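Local coordinates for regulator of Ty1 transposition protein 107 (Saccharomyces cerevisiae, PDB 3T7J) that carries tandem BRCT domains and regulates Ty1 transposition, probably as a protein-binding scaffold in the response to DNA damage, at residues A[68-73]-A[232-237]; A[144-149]-A[199-204]. All coordinates share one frame; numbering follows the deposited sequence.

In the fold
Contact 1 joins the two BRCT domains, whereas contact 2 lies wholly within the second; their centres are about 17 Å apart. Along the chain, 68-73 comes first, a loop that leads into helix 72-77; both strands of contact 2 follow, and 232-237, in helix 229-238, comes last. Contact 2 pairs strands 143-147 and 198-201 near the middle of the second domain's sheet. The contacts meet where Cys-232 SG packs on Ile-201 CD1, 3.8 Å away, so the helix that faces the first domain at contact 1 also rests on the sheet of contact 2. The interface between the domains is thereby tied directly to the core of one of them.

Contact 1 (A[68-73]-A[232-237]); sequences ILRTEK and CVESIF
Arg-70 passes the edge of the Phe-237 ring and ends against helix 229-238. Its CG, placed anti to the carbonyl carbon (chi1 -63°), is the first atom beyond CB to meet that helix, 4.1 Å from Phe-237 CZ. The chain then runs extended to NE, carrying the guanidinium, nearly perpendicular to the ring (88°), across Val-233. There Arg-70 CZ lies 3.9 Å from Val-233 CG1, which sits over one guanidinium face, and Arg-70 NH1 is 3.8 Å from Val-233 CG2. At the tip, Arg-70 NH2 forms a salt bridge with Glu-234 OE2 at 3.4 Å; the oxygen is well out of the guanidinium plane, so the attraction is one of charge alone. NH2 also hydrogen-bonds Asn-230 OD1, its stronger partner. Phe-237 is itself clasped: Ile-68 CG2 makes a CH-pi contact 3.7 Å from the ring centroid, Val-233 CG1 lies over the opposite face, and Leu-69 O meets Phe-237 CE1 at the ring edge, in plane, at 3.5 Å. Thr-71 then caps helix 72-77 through Phe-74 N. That helix, from the first BRCT domain, packs against helices 154-163 and 229-238 of the second, the three-helix interface of canonical tandem BRCT repeats.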
loop_
_atom_site.group_PDB
_atom_site.type_symbol
_atom_site.label_atom_id
_atom_site.label_comp_id
_atom_site.label_asym_id
_atom_site.label_seq_id
_atom_site.Cartn_x
_atom_site.Cartn_y
_atom_site.Cartn_z
ATOM N N ILE A 68 -13.575 -6.288 -5.985
ATOM C CA ILE A 68 -13.113 -6.622 -4.645
ATOM C C ILE A 68 -11.655 -6.220 -4.536
ATOM O O ILE A 68 -10.843 -6.568 -5.390
ATOM C CB ILE A 68 -13.277 -8.115 -4.330
ATOM C CG1 ILE A 68 -14.751 -8.438 -4.097
ATOM C CG2 ILE A 68 -12.465 -8.492 -3.094
ATOM C CD1 ILE A 68 -15.021 -9.907 -3.852
ATOM N N LEU A 69 -11.323 -5.458 -3.503
ATOM C CA LEU A 69 -9.959 -4.967 -3.355
ATOM C C LEU A 69 -9.467 -5.273 -1.947
ATOM O O LEU A 69 -10.268 -5.550 -1.047
ATOM C CB LEU A 69 -9.896 -3.454 -3.627
ATOM C CG LEU A 69 -10.139 -2.948 -5.054
ATOM C CD1 LEU A 69 -10.042 -1.437 -5.090
ATOM C CD2 LEU A 69 -9.133 -3.571 -6.043
ATOM N N ARG A 70 -8.153 -5.213 -1.759
ATOM C CA ARG A 70 -7.557 -5.525 -0.466
ATOM C C ARG A 70 -7.233 -4.268 0.326
ATOM O O ARG A 70 -6.611 -4.344 1.390
ATOM C CB ARG A 70 -6.281 -6.356 -0.648
ATOM C CG ARG A 70 -6.515 -7.707 -1.297
ATOM C CD ARG A 70 -5.241 -8.542 -1.308
ATOM N NE ARG A 70 -5.551 -9.938 -1.576
ATOM C CZ ARG A 70 -5.189 -10.945 -0.793
ATOM N NH1 ARG A 70 -4.480 -10.714 0.307
ATOM N NH2 ARG A 70 -5.521 -12.186 -1.120
ATOM N N THR A 71 -7.648 -3.112 -0.191
ATOM C CA THR A 71 -7.396 -1.841 0.482
ATOM C C THR A 71 -8.012 -1.798 1.878
ATOM O O THR A 71 -8.900 -2.584 2.197
ATOM C CB THR A 71 -7.949 -0.652 -0.335
ATOM O OG1 THR A 71 -9.371 -0.790 -0.490
ATOM C CG2 THR A 71 -7.288 -0.600 -1.705
ATOM N N GLU A 72 -7.526 -0.881 2.709
ATOM C CA GLU A 72 -8.061 -0.680 4.048
ATOM C C GLU A 72 -9.550 -0.349 3.976
ATOM O O GLU A 72 -10.357 -0.842 4.769
ATOM C CB GLU A 72 -7.311 0.467 4.721
ATOM C CG GLU A 72 -7.887 0.945 6.040
ATOM C CD GLU A 72 -7.110 2.128 6.597
ATOM O OE1 GLU A 72 -6.118 2.552 5.953
ATOM O OE2 GLU A 72 -7.486 2.635 7.678
ATOM N N LYS A 73 -9.904 0.488 3.007
ATOM C CA LYS A 73 -11.279 0.911 2.832
ATOM C C LYS A 73 -12.191 -0.219 2.403
ATOM O O LYS A 73 -13.274 -0.378 2.967
ATOM C CB LYS A 73 -11.369 2.053 1.822
ATOM C CG LYS A 73 -11.084 3.402 2.428
ATOM C CD LYS A 73 -11.261 4.488 1.387
ATOM C CE LYS A 73 -10.885 5.842 1.949
ATOM N NZ LYS A 73 -10.995 6.890 0.884
ATOM N N CYS A 232 -6.398 -13.550 7.233
ATOM C CA CYS A 232 -7.310 -12.522 7.734
ATOM C C CYS A 232 -8.130 -11.966 6.580
ATOM O O CYS A 232 -9.355 -11.765 6.696
ATOM C CB CYS A 232 -6.527 -11.400 8.398
ATOM S SG CYS A 232 -5.629 -11.947 9.853
ATOM N N VAL A 233 -7.451 -11.719 5.464
ATOM C CA VAL A 233 -8.101 -11.117 4.301
ATOM C C VAL A 233 -9.236 -11.968 3.758
ATOM O O VAL A 233 -10.350 -11.477 3.546
ATOM C CB VAL A 233 -7.117 -10.835 3.160
ATOM C CG1 VAL A 233 -7.886 -10.289 1.928
ATOM C CG2 VAL A 233 -6.076 -9.839 3.608
ATOM N N GLU A 234 -8.949 -13.237 3.518
ATOM C CA GLU A 234 -9.962 -14.157 3.036
ATOM C C GLU A 234 -11.103 -14.293 4.050
ATOM O O GLU A 234 -12.264 -14.340 3.664
ATOM C CB GLU A 234 -9.340 -15.514 2.688
ATOM C CG GLU A 234 -8.337 -15.448 1.517
ATOM C CD GLU A 234 -8.950 -14.858 0.247
ATOM O OE1 GLU A 234 -10.048 -15.281 -0.141
ATOM O OE2 GLU A 234 -8.343 -13.966 -0.375
ATOM N N SER A 235 -10.775 -14.338 5.340
ATOM C CA SER A 235 -11.805 -14.412 6.382
ATOM C C SER A 235 -12.757 -13.213 6.316
ATOM O O SER A 235 -13.964 -13.366 6.470
ATOM C CB SER A 235 -11.186 -14.492 7.778
ATOM O OG SER A 235 -10.292 -15.585 7.875
ATOM N N ILE A 236 -12.205 -12.024 6.108
ATOM C CA ILE A 236 -13.017 -10.820 5.979
ATOM C C ILE A 236 -13.894 -10.879 4.717
ATOM O O ILE A 236 -15.110 -10.678 4.792
ATOM C CB ILE A 236 -12.130 -9.557 5.990
ATOM C CG1 ILE A 236 -11.510 -9.382 7.376
ATOM C CG2 ILE A 236 -12.946 -8.303 5.599
ATOM C CD1 ILE A 236 -10.462 -8.295 7.455
ATOM N N PHE A 237 -13.273 -11.189 3.578
ATOM C CA PHE A 237 -13.974 -11.371 2.304
ATOM C C PHE A 237 -15.150 -12.340 2.417
ATOM O O PHE A 237 -16.156 -12.178 1.734
ATOM C CB PHE A 237 -13.029 -11.916 1.213
ATOM C CG PHE A 237 -12.074 -10.898 0.637
ATOM C CD1 PHE A 237 -12.276 -9.546 0.807
ATOM C CD2 PHE A 237 -10.969 -11.319 -0.106
ATOM C CE1 PHE A 237 -11.389 -8.619 0.267
ATOM C CE2 PHE A 237 -10.081 -10.402 -0.650
ATOM C CZ PHE A 237 -10.290 -9.051 -0.465
#

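Contact 2 (A[144-149]-A[199-204]); sequences INLVND and VLIVTK
Val-199 O is gripped twice by Asn-145. Asn-145 N approaches Val-199 O in the carbonyl plane at 2.8 Å, while Asn-145 ND2 reaches the same oxygen from above that plane at 3.0 Å with a nearly straight N-H (165°). Asn-145 can offer both because its CG lies beside its own backbone N (chi1 -56°). Its OD1 accepts from Asn-170 ND2 on strand 168-172 and from Ile-183 N, so this buried amide is held at both ends and its rotation fixed. The parallel ladder continues with Ile-201 N to Asn-145 O at 2.7 Å and Val-147 N to Ile-201 O at 3.2 Å. Leu-200 CD1 packs alongside Asn-145 CB at 3.5 Å. On the other face of the sheet, Ile-201 CD1 meets Ile-144 CD1 at 3.7 Å, and Leu-146 CD1 lies against Ile-201 CB; helix 154-163 covers Leu-146 and Ile-201. Past the strands, Thr-203 OG1 gives Asp-149 OD2 a weak hydrogen bond of 3.2 Å. The buried part of this strand pairing, apolar in its other side chains, encloses the amide of Asn-145, whose hydrogen bonds link strand 143-147 to both its neighbours and to the loop at Ile-183.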
loop_
_atom_site.group_PDB
_atom_site.type_symbol
_atom_site.label_atom_id
_atom_site.label_comp_id
_atom_site.label_asym_id
_atom_site.label_seq_id
_atom_site.Cartn_x
_atom_site.Cartn_y
_atom_site.Cartn_z
ATOM N N ILE A 144 -4.434 -10.650 19.399
ATOM C CA ILE A 144 -3.481 -11.245 18.476
ATOM C C ILE A 144 -2.131 -10.548 18.496
ATOM O O ILE A 144 -2.004 -9.411 18.947
ATOM C CB ILE A 144 -4.012 -11.269 17.019
ATOM C CG1 ILE A 144 -4.200 -9.858 16.463
ATOM C CG2 ILE A 144 -5.302 -12.072 16.915
ATOM C CD1 ILE A 144 -2.953 -9.306 15.783
ATOM N N ASN A 145 -1.120 -11.244 17.992
ATOM C CA ASN A 145 0.211 -10.684 17.865
ATOM C C ASN A 145 0.554 -10.478 16.406
ATOM O O ASN A 145 0.327 -11.357 15.578
ATOM C CB ASN A 145 1.222 -11.608 18.539
ATOM C CG ASN A 145 0.869 -11.878 19.988
ATOM O OD1 ASN A 145 1.339 -11.189 20.888
ATOM N ND2 ASN A 145 0.012 -12.856 20.216
ATOM N N LEU A 146 1.104 -9.309 16.101
ATOM C CA LEU A 146 1.396 -8.907 14.739
ATOM C C LEU A 146 2.870 -8.528 14.617
ATOM O O LEU A 146 3.350 -7.685 15.355
ATOM C CB LEU A 146 0.493 -7.712 14.378
ATOM C CG LEU A 146 0.702 -6.997 13.044
ATOM C CD1 LEU A 146 0.495 -7.959 11.885
ATOM C CD2 LEU A 146 -0.227 -5.768 12.917
ATOM N N VAL A 147 3.592 -9.144 13.689
ATOM C CA VAL A 147 5.005 -8.810 13.479
ATOM C C VAL A 147 5.156 -7.459 12.767
ATOM O O VAL A 147 4.542 -7.221 11.716
ATOM C CB VAL A 147 5.728 -9.900 12.682
ATOM C CG1 VAL A 147 5.742 -11.205 13.461
ATOM C CG2 VAL A 147 5.053 -10.092 11.327
ATOM N N ASN A 148 5.977 -6.585 13.348
ATOM C CA ASN A 148 6.143 -5.216 12.861
ATOM C C ASN A 148 6.552 -5.076 11.399
ATOM O O ASN A 148 6.497 -3.974 10.855
ATOM C CB ASN A 148 7.119 -4.440 13.749
ATOM C CG ASN A 148 8.526 -5.004 13.704
ATOM O OD1 ASN A 148 8.734 -6.163 13.341
ATOM N ND2 ASN A 148 9.502 -4.184 14.077
ATOM N N ASP A 149 6.952 -6.171 10.755
ATOM C CA ASP A 149 7.300 -6.105 9.334
ATOM C C ASP A 149 6.134 -6.496 8.428
ATOM O O ASP A 149 6.331 -6.936 7.294
ATOM C CB ASP A 149 8.567 -6.915 9.002
ATOM C CG ASP A 149 8.384 -8.419 9.170
ATOM O OD1 ASP A 149 9.364 -9.086 9.554
ATOM O OD2 ASP A 149 7.286 -8.947 8.904
ATOM N N VAL A 199 -2.298 -16.391 19.255
ATOM C CA VAL A 199 -2.509 -16.191 17.843
ATOM C C VAL A 199 -1.517 -15.187 17.302
ATOM O O VAL A 199 -1.409 -14.064 17.805
ATOM C CB VAL A 199 -3.950 -15.714 17.573
ATOM C CG1 VAL A 199 -4.142 -15.452 16.098
ATOM C CG2 VAL A 199 -4.928 -16.774 18.084
ATOM N N LEU A 200 -0.800 -15.575 16.259
ATOM C CA LEU A 200 0.173 -14.663 15.692
ATOM C C LEU A 200 -0.037 -14.480 14.197
ATOM O O LEU A 200 -0.369 -15.431 13.477
ATOM C CB LEU A 200 1.594 -15.188 15.911
ATOM C CG LEU A 200 2.228 -15.695 17.210
ATOM C CD1 LEU A 200 2.872 -14.617 18.060
ATOM C CD2 LEU A 200 1.358 -16.656 18.042
ATOM N N ILE A 201 0.195 -13.261 13.728
ATOM C CA ILE A 201 0.189 -12.961 12.305
ATOM C C ILE A 201 1.630 -12.655 11.919
ATOM O O ILE A 201 2.226 -11.700 12.425
ATOM C CB ILE A 201 -0.706 -11.735 11.963
ATOM C CG1 ILE A 201 -2.138 -11.933 12.478
ATOM C CG2 ILE A 201 -0.708 -11.472 10.462
ATOM C CD1 ILE A 201 -3.039 -10.690 12.303
ATOM N N VAL A 202 2.189 -13.460 11.026
ATOM C CA VAL A 202 3.600 -13.308 10.669
ATOM C C VAL A 202 3.787 -13.219 9.164
ATOM O O VAL A 202 2.906 -13.617 8.400
ATOM C CB VAL A 202 4.475 -14.458 11.243
ATOM C CG1 VAL A 202 4.283 -14.586 12.740
ATOM C CG2 VAL A 202 4.168 -15.774 10.555
ATOM N N THR A 203 4.927 -12.685 8.741
ATOM C CA THR A 203 5.184 -12.477 7.321
ATOM C C THR A 203 6.246 -13.434 6.774
ATOM O O THR A 203 6.082 -13.999 5.698
ATOM C CB THR A 203 5.620 -11.028 7.043
ATOM O OG1 THR A 203 4.620 -10.122 7.529
ATOM C CG2 THR A 203 5.808 -10.806 5.552
ATOM N N LYS A 204 7.333 -13.617 7.510
ATOM C CA LYS A 204 8.405 -14.493 7.040
ATOM C C LYS A 204 8.344 -15.868 7.692
ATOM O O LYS A 204 8.294 -15.989 8.913
ATOM C CB LYS A 204 9.781 -13.857 7.252
ATOM C CG LYS A 204 10.902 -14.635 6.562
ATOM C CD LYS A 204 12.100 -13.756 6.233
ATOM C CE LYS A 204 12.951 -13.483 7.463
ATOM N NZ LYS A 204 14.133 -12.636 7.140
#